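Local coordinates for uncharacterized protein McrA (Streptomyces coelicolor, PDB 5ZMO), which recognises phosphorothioated DNA through the sulfur-binding domain described here, within a type IV restriction enzyme that probably cuts such DNA with an HNH endonuclease domain, at residues Glu107-Ala111 and Val112-Ala116. Numbering follows the deposited sequence. Where two conformers were deposited one is given.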
loop_
_atom_site.group_PDB
_atom_site.type_symbol
_atom_site.label_atom_id
_atom_site.label_comp_id
_atom_site.label_asym_id
_atom_site.label_seq_id
_atom_site.Cartn_x
_atom_site.Cartn_y
_atom_site.Cartn_z
ATOM N N GLU A 107 -6.167 2.212 18.238
ATOM C CA GLU A 107 -6.970 3.266 18.886
ATOM C C GLU A 107 -6.489 4.700 18.523
ATOM O O GLU A 107 -7.314 5.610 18.250
ATOM C CB GLU A 107 -6.959 3.080 20.387
ATOM C CG GLU A 107 -7.537 4.253 21.185
ATOM C CD GLU A 107 -7.131 4.175 22.636
ATOM O OE1 GLU A 107 -6.183 4.897 23.040
ATOM O OE2 GLU A 107 -7.737 3.357 23.359
ATOM N N SER A 108 -5.162 4.885 18.500
ATOM C CA SER A 108 -4.556 6.194 18.170
ATOM C C SER A 108 -4.642 6.490 16.688
ATOM O O SER A 108 -4.793 7.651 16.327
ATOM C CB SER A 108 -3.119 6.366 18.689
ATOM O OG SER A 108 -2.071 5.649 17.977
ATOM N N LEU A 109 -4.568 5.464 15.831
ATOM C CA LEU A 109 -4.854 5.674 14.365
ATOM C C LEU A 109 -6.263 6.151 14.164
ATOM O O LEU A 109 -6.536 7.074 13.348
ATOM C CB LEU A 109 -4.633 4.384 13.518
ATOM C CG LEU A 109 -3.280 3.915 13.103
ATOM C CD1 LEU A 109 -3.390 2.566 12.420
ATOM C CD2 LEU A 109 -2.614 4.929 12.179
ATOM N N ASN A 110 -7.213 5.517 14.867
ATOM C CA ASN A 110 -8.611 5.900 14.687
ATOM C C ASN A 110 -8.845 7.313 15.223
ATOM O O ASN A 110 -9.539 8.115 14.597
ATOM C CB ASN A 110 -9.571 4.858 15.339
ATOM C CG ASN A 110 -9.778 3.578 14.467
ATOM O OD1 ASN A 110 -9.543 3.522 13.241
ATOM N ND2 ASN A 110 -10.252 2.548 15.112
ATOM N N ALA A 111 -8.275 7.608 16.379
ATOM C CA ALA A 111 -8.473 8.937 17.032
ATOM C C ALA A 111 -7.830 10.093 16.297
ATOM O O ALA A 111 -8.468 11.085 16.066
ATOM C CB ALA A 111 -7.971 8.904 18.474
ATOM N N VAL A 112 -6.588 9.952 15.878
ATOM C CA VAL A 112 -5.831 11.014 15.230
ATOM C C VAL A 112 -6.280 11.102 13.763
ATOM O O VAL A 112 -6.364 12.188 13.192
ATOM C CB VAL A 112 -4.329 10.762 15.355
ATOM C CG1 VAL A 112 -3.547 11.730 14.471
ATOM C CG2 VAL A 112 -3.904 10.882 16.828
ATOM N N ASP A 113 -6.582 9.931 13.167
ATOM C CA ASP A 113 -6.957 9.799 11.750
ATOM C C ASP A 113 -5.957 10.509 10.855
ATOM O O ASP A 113 -6.360 11.421 10.092
ATOM C CB ASP A 113 -8.369 10.302 11.477
ATOM C CG ASP A 113 -8.954 9.733 10.215
ATOM O OD1 ASP A 113 -8.304 8.830 9.638
ATOM O OD2 ASP A 113 -10.070 10.128 9.799
ATOM N N PRO A 114 -4.670 10.168 10.978
ATOM C CA PRO A 114 -3.615 10.801 10.174
ATOM C C PRO A 114 -3.756 10.557 8.707
ATOM O O PRO A 114 -4.219 9.475 8.307
ATOM C CB PRO A 114 -2.360 10.120 10.628
ATOM C CG PRO A 114 -2.816 8.765 10.998
ATOM C CD PRO A 114 -4.127 8.993 11.677
ATOM N N SER A 115 -3.378 11.558 7.907
ATOM C CA SER A 115 -3.308 11.334 6.475
ATOM C C SER A 115 -1.985 10.691 6.060
ATOM O O SER A 115 -0.973 10.802 6.720
ATOM C CB SER A 115 -3.640 12.609 5.709
ATOM O OG SER A 115 -5.031 12.817 5.747
ATOM N N ALA A 116 -1.992 9.907 4.981
ATOM C CA ALA A 116 -0.811 9.279 4.554
ATOM C C ALA A 116 -0.935 8.923 3.102
ATOM O O ALA A 116 -2.045 8.920 2.561
ATOM C CB ALA A 116 -0.556 8.000 5.326
#
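Leu109 O takes the amide of Asp113 (N to O 2.9 Å) and also lies against the proline that follows, with Pro114 CD 3.5 Å from Leu109 O. The bond is bent, at 136° about the hydrogen, and the N-H comes in well above the plane of the carbonyl group. One residue back along the chain, Val112 N bonds to Ser108 O at 3.0 Å along a straighter line, 163°. Val112 CG2, set beside its own backbone N, comes to 3.4 Å from Ser108 O, with Val112 CB nearer still at 3.3 Å; an apolar branch thus flanks the bond, and the valine side chain also packs on Leu95.

These i to i+4 bonds end the short helix 106-112. Asp113 is where the chain leaves it: phi turns positive, while Pro114, lacking an amide hydrogen, cannot extend the helical bonding and leads into strand 115-117, the middle strand of a three-stranded antiparallel sheet. At the other end of this helix, Glu107 N is hydrogen-bonded to a phosphate of the bound DNA.

On the buried side, Leu109 CD2 meets Pro114 CG at 4.0 Å, the two side chains crossing at about a right angle. Trp50 touches both and Phe78 adds to the leucine's surroundings, joining the helix end to helices 50-63 and 70-83. Asp113 OD2 is hydrogen-bonded to Ser51 OG; Asn110 OD1 accepts from Trp50 NE1, a second polar tie to the start of helix 50-63.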